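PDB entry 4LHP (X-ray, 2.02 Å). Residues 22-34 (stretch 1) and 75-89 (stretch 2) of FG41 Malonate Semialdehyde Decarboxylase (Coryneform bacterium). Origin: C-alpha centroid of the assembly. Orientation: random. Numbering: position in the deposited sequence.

Stretch 1, residues 22-34: AVHDALVEVLAIP
Stretch 2 (75-89) GRTIETKQRVFAAIT

Two helices distant in sequence can be joined by little more than a side chain that fits a hollow and a polar clasp at one end, and this decarboxylase offers a compact example. Helix 22-31, which begins earlier in the chain, and helix 78-89, which continues later, run roughly antiparallel: their N-to-C directions differ by 144° and their axes approach to 8.7 Å. The register is set by two pairs, Ala 26 CA to Ile 88 CA at 5.4 Å and Val 30 CA to Val 84 CA at 5.9 Å. Both helices keep regular i to i+4 backbone bonding.

The principal bump is Val 30. With chi1 t, it points toward the second helix and enters a hollow bounded by Thr 80, Arg 83, Val 84 and Ala 87. Val 30 CG1 lies 3.5 Å from Val 84 CG2 and 3.6 Å from Arg 83 CB, while Val 30 CG2 rests 3.5 Å from Ala 87 CB. The short side chain of Ala 87 forms a shallow wall, and a branched valine is broad enough to touch both sides of the pocket.

One turn earlier, Ala 26 also points across. Its small methyl suits the closest CA pairing: Ala 26 CB sits 3.9 Å from Ile 88 CG1 and 4.2 Å from Ala 87 CB. Beside it, Leu 27 (m, t) starts sideways but brings its end nearer, with CD2 3.7 Å from Val 84 CG1 and 4.0 Å from Ile 88 CD1. Val 84 (t) and Ile 88 (m, t) thus supply a buried apolar surface, which Val 23 extends through CG2, 4.2 Å from Ile 88 CG2. In all, 580 Å² is buried between the stretches, counting both sides.

Leu 31 (m, t) joins packing to polarity. Its CD2 lies 3.6 Å from Thr 80 CG2 and 3.8 Å from Val 84 CG2, and also covers one face of the Arg 76 guanidinium. Where the first helix ends, the Leu 31 carbonyl accepts from Arg 76: NH1 to O is 3.0 Å, and a weak bond from NH2 to O spans 3.3 Å. Water 1 reinforces the clasp, donating to Leu 31 O at 2.6 Å and accepting from Arg 76 NH2 at 2.7 Å. Arg 76 reaches this site with chi1 to chi3 m, m, t.

The chain then turns at Ala 32 (phi/psi 54/39). On the other side of the contact, Thr 77 (p) caps its helix, Thr 80 N donating to Thr 77 OG1 at 3.0 Å.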

# COMPACT_ATOMS: atom_id res chain seq x y z
N ALA A 22 -15.03 -12.85 -4.82
CA ALA A 22 -15.97 -12.69 -3.72
C ALA A 22 -15.86 -11.30 -3.11
O ALA A 22 -16.87 -10.70 -2.73
CB ALA A 22 -15.73 -13.76 -2.67
N VAL A 23 -14.64 -10.79 -3.00
CA VAL A 23 -14.43 -9.47 -2.42
C VAL A 23 -15.03 -8.41 -3.33
O VAL A 23 -15.72 -7.50 -2.86
CB VAL A 23 -12.95 -9.18 -2.16
CG1 VAL A 23 -12.76 -7.75 -1.68
CG2 VAL A 23 -12.40 -10.16 -1.13
N HIS A 24 -14.80 -8.53 -4.63
CA HIS A 24 -15.37 -7.57 -5.57
C HIS A 24 -16.90 -7.59 -5.49
O HIS A 24 -17.52 -6.54 -5.33
CB HIS A 24 -14.95 -7.85 -7.01
CG HIS A 24 -15.47 -6.85 -7.99
ND1 HIS A 24 -15.17 -5.51 -7.90
CD2 HIS A 24 -16.30 -6.98 -9.05
CE1 HIS A 24 -15.78 -4.86 -8.88
NE2 HIS A 24 -16.47 -5.73 -9.59
N ASP A 25 -17.48 -8.77 -5.60
CA ASP A 25 -18.94 -8.90 -5.58
C ASP A 25 -19.53 -8.32 -4.30
O ASP A 25 -20.60 -7.71 -4.32
CB ASP A 25 -19.36 -10.37 -5.74
CG ASP A 25 -19.09 -10.91 -7.13
OD1 ASP A 25 -18.82 -10.11 -8.05
OD2 ASP A 25 -19.15 -12.15 -7.30
N ALA A 26 -18.83 -8.51 -3.19
CA ALA A 26 -19.27 -7.97 -1.91
C ALA A 26 -19.31 -6.44 -1.96
O ALA A 26 -20.25 -5.82 -1.48
CB ALA A 26 -18.37 -8.44 -0.78
N LEU A 27 -18.28 -5.84 -2.55
CA LEU A 27 -18.19 -4.39 -2.64
C LEU A 27 -19.25 -3.81 -3.58
O LEU A 27 -19.79 -2.74 -3.31
CB LEU A 27 -16.79 -3.96 -3.10
CG LEU A 27 -15.64 -4.34 -2.18
CD1 LEU A 27 -14.31 -3.87 -2.76
CD2 LEU A 27 -15.84 -3.79 -0.78
N VAL A 28 -19.55 -4.50 -4.67
CA VAL A 28 -20.60 -4.04 -5.57
C VAL A 28 -21.94 -4.04 -4.84
O VAL A 28 -22.74 -3.11 -4.98
CB VAL A 28 -20.70 -4.92 -6.84
CG1 VAL A 28 -21.88 -4.48 -7.70
CG2 VAL A 28 -19.40 -4.87 -7.63
N GLU A 29 -22.16 -5.07 -4.04
CA GLU A 29 -23.40 -5.20 -3.28
C GLU A 29 -23.54 -4.11 -2.22
O GLU A 29 -24.58 -3.47 -2.11
CB GLU A 29 -23.49 -6.58 -2.63
N VAL A 30 -22.48 -3.90 -1.43
CA VAL A 30 -22.55 -2.99 -0.29
C VAL A 30 -22.28 -1.53 -0.66
O VAL A 30 -22.89 -0.62 -0.09
CB VAL A 30 -21.58 -3.40 0.83
CG1 VAL A 30 -21.70 -2.46 2.02
CG2 VAL A 30 -21.84 -4.84 1.26
N LEU A 31 -21.38 -1.30 -1.62
CA LEU A 31 -21.00 0.06 -2.00
C LEU A 31 -21.74 0.55 -3.24
O LEU A 31 -21.71 1.74 -3.56
CB LEU A 31 -19.49 0.15 -2.23
CG LEU A 31 -18.62 -0.13 -1.01
CD1 LEU A 31 -17.14 -0.03 -1.36
CD2 LEU A 31 -18.96 0.81 0.13
N ALA A 32 -22.39 -0.36 -3.95
CA ALA A 32 -23.11 -0.02 -5.17
C ALA A 32 -22.21 0.71 -6.16
O ALA A 32 -22.64 1.65 -6.82
CB ALA A 32 -24.33 0.84 -4.84
N ILE A 33 -20.96 0.28 -6.25
CA ILE A 33 -20.05 0.80 -7.26
C ILE A 33 -20.36 0.13 -8.59
O ILE A 33 -20.95 -0.95 -8.61
CB ILE A 33 -18.56 0.55 -6.91
CG1 ILE A 33 -18.30 -0.94 -6.67
CG2 ILE A 33 -18.16 1.38 -5.69
CD1 ILE A 33 -16.84 -1.28 -6.46
N PRO A 34 -19.99 0.77 -9.71
CA PRO A 34 -20.18 0.12 -11.01
C PRO A 34 -19.68 -1.32 -10.98
O PRO A 34 -18.74 -1.62 -10.25
CB PRO A 34 -19.33 0.98 -11.95
CG PRO A 34 -19.36 2.33 -11.33
CD PRO A 34 -19.42 2.12 -9.84
N GLY A 75 -16.08 9.32 2.38
CA GLY A 75 -17.49 9.62 2.31
C GLY A 75 -18.39 8.51 2.82
O GLY A 75 -19.53 8.75 3.21
N ARG A 76 -17.88 7.28 2.81
CA ARG A 76 -18.67 6.14 3.26
C ARG A 76 -18.85 6.22 4.77
O ARG A 76 -17.92 6.53 5.50
CB ARG A 76 -18.00 4.82 2.88
CG ARG A 76 -17.74 4.67 1.40
CD ARG A 76 -19.03 4.55 0.61
NE ARG A 76 -18.77 4.43 -0.82
CZ ARG A 76 -19.65 3.99 -1.71
NH1 ARG A 76 -20.87 3.61 -1.33
NH2 ARG A 76 -19.32 3.92 -2.99
N THR A 77 -20.06 5.92 5.22
CA THR A 77 -20.37 5.99 6.64
C THR A 77 -19.74 4.84 7.39
O THR A 77 -19.35 3.82 6.81
CB THR A 77 -21.89 5.94 6.91
OG1 THR A 77 -22.40 4.65 6.54
CG2 THR A 77 -22.62 7.01 6.13
N ILE A 78 -19.65 5.02 8.70
CA ILE A 78 -19.16 4.00 9.61
C ILE A 78 -19.99 2.72 9.51
O ILE A 78 -19.44 1.61 9.58
CB ILE A 78 -19.17 4.53 11.06
CG1 ILE A 78 -18.05 5.57 11.22
CG2 ILE A 78 -19.10 3.37 12.10
CD1 ILE A 78 -17.62 5.83 12.68
N GLU A 79 -21.30 2.86 9.32
CA GLU A 79 -22.19 1.71 9.23
C GLU A 79 -22.01 0.96 7.91
O GLU A 79 -22.09 -0.27 7.86
CB GLU A 79 -23.65 2.15 9.39
N THR A 80 -21.79 1.71 6.83
CA THR A 80 -21.54 1.12 5.52
C THR A 80 -20.27 0.28 5.55
O THR A 80 -20.22 -0.81 4.98
CB THR A 80 -21.39 2.21 4.44
OG1 THR A 80 -22.69 2.59 3.97
CG2 THR A 80 -20.56 1.71 3.27
N LYS A 81 -19.24 0.80 6.21
CA LYS A 81 -17.97 0.09 6.33
C LYS A 81 -18.14 -1.20 7.11
O LYS A 81 -17.53 -2.22 6.78
CB LYS A 81 -16.93 1.00 6.99
CG LYS A 81 -16.55 2.20 6.15
CD LYS A 81 -15.62 3.15 6.87
CE LYS A 81 -15.15 4.26 5.95
NZ LYS A 81 -14.37 5.31 6.66
N GLN A 82 -18.96 -1.17 8.15
CA GLN A 82 -19.27 -2.37 8.91
C GLN A 82 -19.94 -3.40 8.00
O GLN A 82 -19.59 -4.58 8.03
CB GLN A 82 -20.16 -2.04 10.11
CG GLN A 82 -19.46 -1.26 11.20
CD GLN A 82 -20.30 -1.10 12.45
OE1 GLN A 82 -20.98 -0.09 12.63
NE2 GLN A 82 -20.25 -2.09 13.33
N ARG A 83 -20.89 -2.94 7.19
CA ARG A 83 -21.55 -3.81 6.22
C ARG A 83 -20.55 -4.40 5.23
O ARG A 83 -20.68 -5.56 4.83
CB ARG A 83 -22.64 -3.04 5.47
CG ARG A 83 -23.96 -2.96 6.22
CD ARG A 83 -24.94 -2.02 5.52
NE ARG A 83 -25.16 -2.39 4.12
CZ ARG A 83 -25.26 -1.53 3.11
NH1 ARG A 83 -25.14 -0.22 3.31
NH2 ARG A 83 -25.46 -1.97 1.88
N VAL A 84 -19.54 -3.62 4.84
CA VAL A 84 -18.51 -4.10 3.93
C VAL A 84 -17.70 -5.23 4.57
O VAL A 84 -17.50 -6.28 3.97
CB VAL A 84 -17.54 -2.98 3.49
CG1 VAL A 84 -16.28 -3.57 2.84
CG2 VAL A 84 -18.23 -2.02 2.53
N PHE A 85 -17.22 -5.00 5.79
CA PHE A 85 -16.42 -5.99 6.49
C PHE A 85 -17.19 -7.31 6.60
O PHE A 85 -16.64 -8.38 6.35
CB PHE A 85 -16.07 -5.51 7.90
CG PHE A 85 -15.24 -4.25 7.93
CD1 PHE A 85 -14.30 -3.99 6.95
CD2 PHE A 85 -15.41 -3.33 8.94
CE1 PHE A 85 -13.54 -2.83 6.98
CE2 PHE A 85 -14.65 -2.17 8.99
CZ PHE A 85 -13.72 -1.92 8.01
N ALA A 86 -18.46 -7.22 6.98
CA ALA A 86 -19.28 -8.40 7.21
C ALA A 86 -19.63 -9.12 5.91
O ALA A 86 -19.62 -10.35 5.86
CB ALA A 86 -20.54 -8.02 7.97
N ALA A 87 -19.92 -8.36 4.87
CA ALA A 87 -20.29 -8.96 3.59
C ALA A 87 -19.09 -9.71 3.01
O ALA A 87 -19.22 -10.83 2.52
CB ALA A 87 -20.77 -7.90 2.62
N ILE A 88 -17.93 -9.07 3.06
CA ILE A 88 -16.70 -9.67 2.57
C ILE A 88 -16.41 -10.99 3.28
O ILE A 88 -16.18 -12.01 2.63
CB ILE A 88 -15.50 -8.72 2.76
CG1 ILE A 88 -15.58 -7.58 1.74
CG2 ILE A 88 -14.18 -9.47 2.61
CD1 ILE A 88 -14.59 -6.45 2.00
N THR A 89 -16.43 -10.97 4.61
CA THR A 89 -16.04 -12.14 5.38
C THR A 89 -17.06 -13.26 5.24
O THR A 89 -16.70 -14.44 5.24
CB THR A 89 -15.83 -11.79 6.87
OG1 THR A 89 -15.12 -10.56 6.98
CG2 THR A 89 -15.05 -12.88 7.57
O HOH W 1 -21.22 3.87 -4.95